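Side-chain contacts in tyrosyl-tRNA synthetase (PDB 2CYC), which probably attaches tyrosine to its cognate tRNA in two steps, first activating the amino acid with ATP and then transferring it to the acceptor end: residues T306-R309 and G315-T318; V317-T320 and E324-R327. All coordinates share one frame; numbering follows the deposited sequence.

Contact 1 of 2, residues T306-R309 and G315-T318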
ATOM      1  N   THR A 306     -30.652  38.412 -16.416  1.00 26.93           N
ATOM      2  CA  THR A 306     -31.808  39.242 -16.106  1.00 34.79           C
ATOM      3  C   THR A 306     -32.765  38.664 -15.073  1.00 31.89           C
ATOM      4  O   THR A 306     -33.157  37.505 -15.158  1.00 36.56           O
ATOM      5  CB  THR A 306     -32.636  39.541 -17.388  1.00 33.22           C
ATOM      6  OG1 THR A 306     -31.816  40.232 -18.335  1.00 33.00           O
ATOM      7  CG2 THR A 306     -33.854  40.410 -17.060  1.00 30.56           C
ATOM      8  N   VAL A 307     -33.128  39.486 -14.095  1.00 32.79           N
ATOM      9  CA  VAL A 307     -34.092  39.091 -13.073  1.00 29.65           C
ATOM     10  C   VAL A 307     -35.362  39.866 -13.410  1.00 31.22           C
ATOM     11  O   VAL A 307     -35.386  41.098 -13.321  1.00 27.75           O
ATOM     12  CB  VAL A 307     -33.623  39.478 -11.654  1.00 30.78           C
ATOM     13  CG1 VAL A 307     -34.718  39.142 -10.631  1.00 22.39           C
ATOM     14  CG2 VAL A 307     -32.331  38.738 -11.311  1.00 29.25           C
ATOM     15  N   HIS A 308     -36.402  39.151 -13.833  1.00 31.02           N
ATOM     16  CA  HIS A 308     -37.662  39.788 -14.191  1.00 33.28           C
ATOM     17  C   HIS A 308     -38.513  40.027 -12.954  1.00 36.03           C
ATOM     18  O   HIS A 308     -38.741  39.111 -12.162  1.00 37.52           O
ATOM     19  CB  HIS A 308     -38.448  38.926 -15.183  1.00 37.90           C
ATOM     20  CG  HIS A 308     -37.716  38.656 -16.460  1.00 41.80           C
ATOM     21  ND1 HIS A 308     -36.933  37.537 -16.648  1.00 40.01           N
ATOM     22  CD2 HIS A 308     -37.620  39.379 -17.600  1.00 40.95           C
ATOM     23  CE1 HIS A 308     -36.384  37.584 -17.848  1.00 46.48           C
ATOM     24  NE2 HIS A 308     -36.784  38.692 -18.446  1.00 49.34           N
ATOM     25  N   ARG A 309     -38.978  41.263 -12.797  1.00 33.31           N
ATOM     26  CA  ARG A 309     -39.810  41.643 -11.661  1.00 30.89           C
ATOM     27  C   ARG A 309     -40.812  42.691 -12.111  1.00 34.64           C
ATOM     28  O   ARG A 309     -40.569  43.415 -13.078  1.00 36.56           O
ATOM     29  CB  ARG A 309     -38.959  42.272 -10.560  1.00 25.87           C
ATOM     30  CG  ARG A 309     -37.792  41.448 -10.085  1.00 21.59           C
ATOM     31  CD  ARG A 309     -36.976  42.235  -9.084  1.00 22.99           C
ATOM     32  NE  ARG A 309     -36.415  43.432  -9.700  1.00 25.69           N
ATOM     33  CZ  ARG A 309     -35.421  44.147  -9.186  1.00 27.26           C
ATOM     34  NH1 ARG A 309     -34.866  43.793  -8.031  1.00 24.85           N
ATOM     35  NH2 ARG A 309     -34.968  45.210  -9.841  1.00 30.22           N
ATOM     36  N   GLY A 315     -38.913  46.351 -11.137  1.00 32.68           N
ATOM     37  CA  GLY A 315     -38.860  46.130 -12.577  1.00 30.34           C
ATOM     38  C   GLY A 315     -37.700  45.229 -12.992  1.00 31.50           C
ATOM     39  O   GLY A 315     -36.797  44.951 -12.191  1.00 26.18           O
ATOM     40  N   ASP A 316     -37.720  44.767 -14.241  1.00 31.58           N
ATOM     41  CA  ASP A 316     -36.659  43.902 -14.753  1.00 31.16           C
ATOM     42  C   ASP A 316     -35.303  44.565 -14.606  1.00 32.28           C
ATOM     43  O   ASP A 316     -35.169  45.773 -14.795  1.00 33.02           O
ATOM     44  CB  ASP A 316     -36.873  43.578 -16.236  1.00 33.28           C
ATOM     45  CG  ASP A 316     -38.181  42.874 -16.501  1.00 34.49           C
ATOM     46  OD1 ASP A 316     -38.767  42.309 -15.557  1.00 36.73           O
ATOM     47  OD2 ASP A 316     -38.624  42.871 -17.667  1.00 46.56           O
ATOM     48  N   VAL A 317     -34.299  43.770 -14.258  1.00 33.57           N
ATOM     49  CA  VAL A 317     -32.943  44.274 -14.116  1.00 34.29           C
ATOM     50  C   VAL A 317     -31.986  43.255 -14.722  1.00 37.37           C
ATOM     51  O   VAL A 317     -32.065  42.064 -14.432  1.00 39.93           O
ATOM     52  CB  VAL A 317     -32.568  44.542 -12.629  1.00 34.99           C
ATOM     53  CG1 VAL A 317     -32.783  43.293 -11.783  1.00 35.44           C
ATOM     54  CG2 VAL A 317     -31.113  45.005 -12.537  1.00 30.28           C
ATOM     55  N   THR A 318     -31.095  43.734 -15.584  1.00 37.40           N
ATOM     56  CA  THR A 318     -30.124  42.868 -16.242  1.00 36.82           C
ATOM     57  C   THR A 318     -28.728  43.142 -15.715  1.00 34.97           C
ATOM     58  O   THR A 318     -28.276  44.287 -15.701  1.00 38.32           O
ATOM     59  CB  THR A 318     -30.143  43.084 -17.766  1.00 35.48           C
ATOM     60  OG1 THR A 318     -31.425  42.702 -18.277  1.00 33.45           O
ATOM     61  CG2 THR A 318     -29.064  42.251 -18.445  1.00 38.96           C
TER
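The R309 guanidinium lies with one face over V317, whose CG1 sits 3.5 Å from NH2 and toward the rim of the group, while the carbonyl oxygen of G315 meets its edge in plane. That oxygen is gripped side-on by two nitrogens, NE of R309 at 2.9 Å from G315 O and NH2 at 3.0 Å; NH2 approaches in the carbonyl plane, whereas NE stands above it. A bend at chi3 (-62°) in an otherwise extended chain turns this edge onto the carbonyl, and NH1 faces the other way to bond K333 O. The H308 ring has T306 CG2 over one face and D316 OD2 near its edge, the carboxylate standing almost perpendicular to the ring. The other carboxylate oxygen, D316 OD1, accepts from R309 N at 3.0 Å, nearly in line with its C-O bond. On the face away from V307 and V317, T306 OG1 and T318 OG1 share a 2.5 Å hydrogen bond. V307 and V317 exchange two backbone bonds and form a hydrogen-bonded pair, next to the non-hydrogen-bonded pair T306-T318. With a nine-residue loop between them, these consecutive strands, 305-307 and 317-319, make a two-stranded antiparallel beta hairpin.

Contact 2 of 2, residues V317-T320 and E324-R327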
ATOM      1  N   VAL A 317     -34.299  43.770 -14.258  1.00 33.57           N
ATOM      2  CA  VAL A 317     -32.943  44.274 -14.116  1.00 34.29           C
ATOM      3  C   VAL A 317     -31.986  43.255 -14.722  1.00 37.37           C
ATOM      4  O   VAL A 317     -32.065  42.064 -14.432  1.00 39.93           O
ATOM      5  CB  VAL A 317     -32.568  44.542 -12.629  1.00 34.99           C
ATOM      6  CG1 VAL A 317     -32.783  43.293 -11.783  1.00 35.44           C
ATOM      7  CG2 VAL A 317     -31.113  45.005 -12.537  1.00 30.28           C
ATOM      8  N   THR A 318     -31.095  43.734 -15.584  1.00 37.40           N
ATOM      9  CA  THR A 318     -30.124  42.868 -16.242  1.00 36.82           C
ATOM     10  C   THR A 318     -28.728  43.142 -15.715  1.00 34.97           C
ATOM     11  O   THR A 318     -28.276  44.287 -15.701  1.00 38.32           O
ATOM     12  CB  THR A 318     -30.143  43.084 -17.766  1.00 35.48           C
ATOM     13  OG1 THR A 318     -31.425  42.702 -18.277  1.00 33.45           O
ATOM     14  CG2 THR A 318     -29.064  42.251 -18.445  1.00 38.96           C
ATOM     15  N   TYR A 319     -28.053  42.092 -15.262  1.00 32.47           N
ATOM     16  CA  TYR A 319     -26.701  42.241 -14.743  1.00 33.00           C
ATOM     17  C   TYR A 319     -25.674  41.723 -15.742  1.00 33.05           C
ATOM     18  O   TYR A 319     -25.934  40.766 -16.476  1.00 32.54           O
ATOM     19  CB  TYR A 319     -26.550  41.492 -13.424  1.00 31.17           C
ATOM     20  CG  TYR A 319     -27.467  41.989 -12.336  1.00 33.51           C
ATOM     21  CD1 TYR A 319     -28.737  41.436 -12.157  1.00 29.37           C
ATOM     22  CD2 TYR A 319     -27.064  43.008 -11.471  1.00 32.65           C
ATOM     23  CE1 TYR A 319     -29.583  41.881 -11.141  1.00 29.41           C
ATOM     24  CE2 TYR A 319     -27.903  43.461 -10.451  1.00 34.23           C
ATOM     25  CZ  TYR A 319     -29.158  42.892 -10.292  1.00 32.06           C
ATOM     26  OH  TYR A 319     -29.977  43.327  -9.281  1.00 34.35           O
ATOM     27  N   THR A 320     -24.507  42.361 -15.767  1.00 31.29           N
ATOM     28  CA  THR A 320     -23.450  41.960 -16.685  1.00 34.04           C
ATOM     29  C   THR A 320     -22.271  41.357 -15.947  1.00 33.81           C
ATOM     30  O   THR A 320     -21.498  40.592 -16.523  1.00 40.65           O
ATOM     31  CB  THR A 320     -22.953  43.150 -17.526  1.00 35.04           C
ATOM     32  OG1 THR A 320     -22.496  44.192 -16.655  1.00 35.03           O
ATOM     33  CG2 THR A 320     -24.078  43.677 -18.411  1.00 30.19           C
ATOM     34  N   GLU A 324     -21.829  43.624  -9.862  1.00 34.68           N
ATOM     35  CA  GLU A 324     -23.015  44.486  -9.879  1.00 38.22           C
ATOM     36  C   GLU A 324     -24.137  43.811  -9.093  1.00 39.29           C
ATOM     37  O   GLU A 324     -24.763  44.424  -8.221  1.00 37.18           O
ATOM     38  CB  GLU A 324     -23.531  44.718 -11.304  1.00 38.02           C
ATOM     39  CG  GLU A 324     -22.496  45.101 -12.336  1.00 49.45           C
ATOM     40  CD  GLU A 324     -23.118  45.328 -13.707  1.00 50.36           C
ATOM     41  OE1 GLU A 324     -24.050  44.576 -14.072  1.00 49.90           O
ATOM     42  OE2 GLU A 324     -22.671  46.250 -14.421  1.00 56.48           O
ATOM     43  N   LEU A 325     -24.388  42.542  -9.411  1.00 33.69           N
ATOM     44  CA  LEU A 325     -25.449  41.796  -8.749  1.00 30.68           C
ATOM     45  C   LEU A 325     -25.221  41.707  -7.251  1.00 27.66           C
ATOM     46  O   LEU A 325     -26.145  41.904  -6.461  1.00 30.99           O
ATOM     47  CB  LEU A 325     -25.581  40.389  -9.350  1.00 24.81           C
ATOM     48  CG  LEU A 325     -26.712  39.533  -8.762  1.00 22.77           C
ATOM     49  CD1 LEU A 325     -27.156  38.500  -9.777  1.00 21.63           C
ATOM     50  CD2 LEU A 325     -26.252  38.871  -7.464  1.00 14.01           C
ATOM     51  N   LYS A 326     -23.990  41.410  -6.862  1.00 27.73           N
ATOM     52  CA  LYS A 326     -23.648  41.292  -5.454  1.00 31.57           C
ATOM     53  C   LYS A 326     -23.926  42.605  -4.716  1.00 35.65           C
ATOM     54  O   LYS A 326     -24.452  42.597  -3.599  1.00 36.94           O
ATOM     55  CB  LYS A 326     -22.175  40.907  -5.309  1.00 27.05           C
ATOM     56  CG  LYS A 326     -21.720  40.709  -3.881  1.00 28.98           C
ATOM     57  CD  LYS A 326     -20.238  40.367  -3.846  1.00 33.38           C
ATOM     58  CE  LYS A 326     -19.772  40.146  -2.420  1.00 38.85           C
ATOM     59  NZ  LYS A 326     -18.326  39.836  -2.336  1.00 45.98           N
ATOM     60  N   ARG A 327     -23.563  43.723  -5.342  1.00 35.29           N
ATOM     61  CA  ARG A 327     -23.782  45.050  -4.759  1.00 38.93           C
ATOM     62  C   ARG A 327     -25.287  45.249  -4.544  1.00 32.98           C
ATOM     63  O   ARG A 327     -25.735  45.589  -3.455  1.00 30.58           O
ATOM     64  CB  ARG A 327     -23.251  46.131  -5.708  1.00 41.55           C
ATOM     65  CG  ARG A 327     -23.333  47.560  -5.178  1.00 58.59           C
ATOM     66  CD  ARG A 327     -22.107  47.958  -4.350  1.00 71.96           C
ATOM     67  NE  ARG A 327     -20.890  48.100  -5.157  1.00 83.00           N
ATOM     68  CZ  ARG A 327     -20.100  47.092  -5.532  1.00 87.75           C
ATOM     69  NH1 ARG A 327     -19.020  47.333  -6.267  1.00 85.59           N
ATOM     70  NH2 ARG A 327     -20.374  45.845  -5.164  1.00 89.53           N
TER
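T320 and E324 meet through E324 OE1, which takes the backbone N-H of T320 at 2.8 Å from N along an almost perfectly straight line (177°). This donor comes from above the carboxylate plane. T320 OG1 also lies 3.0 Å from E324 OE1, at best a weak bond that the geometry does not settle. The glutamate chain, extended beyond CG, spans the distance back to the strand end, and its own backbone N is satisfied by T321 OG1. In this strand-turn-helix connection, strand 317-319 passes through a short turn into helix 322-330, and E324 in the first turn of the helix reaches back to the residue that follows the strand. Next to the polar pair, the Y319 ring receives L325 CB over one face in a CH-pi contact, 3.9 Å from CB to the ring centroid, with V317 CG2 on the opposite face. Ring atom CD2 of Y319 also lies 3.4 Å from L325 CA. Y319 OH bonds D328 OD2, one helix turn beyond E324. Replacing the tyrosine with an alanine would probably open a gap between V317 and L325 and leave the D328 carboxylate without its phenol partner.

Contacts 1 and 2 both use strand 317-319, and their centres are about 10 Å apart. Contact 1 is the more superficial, with a single buried residue among the eight that touch; contact 2 is partly buried, with Y319 and L325 enclosed. The first ties the strand to its hairpin partner 305-307, the second to the helix that follows it. Their chemistry differs accordingly: backbone pairing, a threonine pair and an arginine-carbonyl grip at the outer edge, against a CH-pi contact of a leucine on a tyrosine face and a glutamate carboxylate hydrogen-bonded to a backbone N-H. V307 CG2 and Y319 CE1, 4.2 Å apart, bring the two into direct touch.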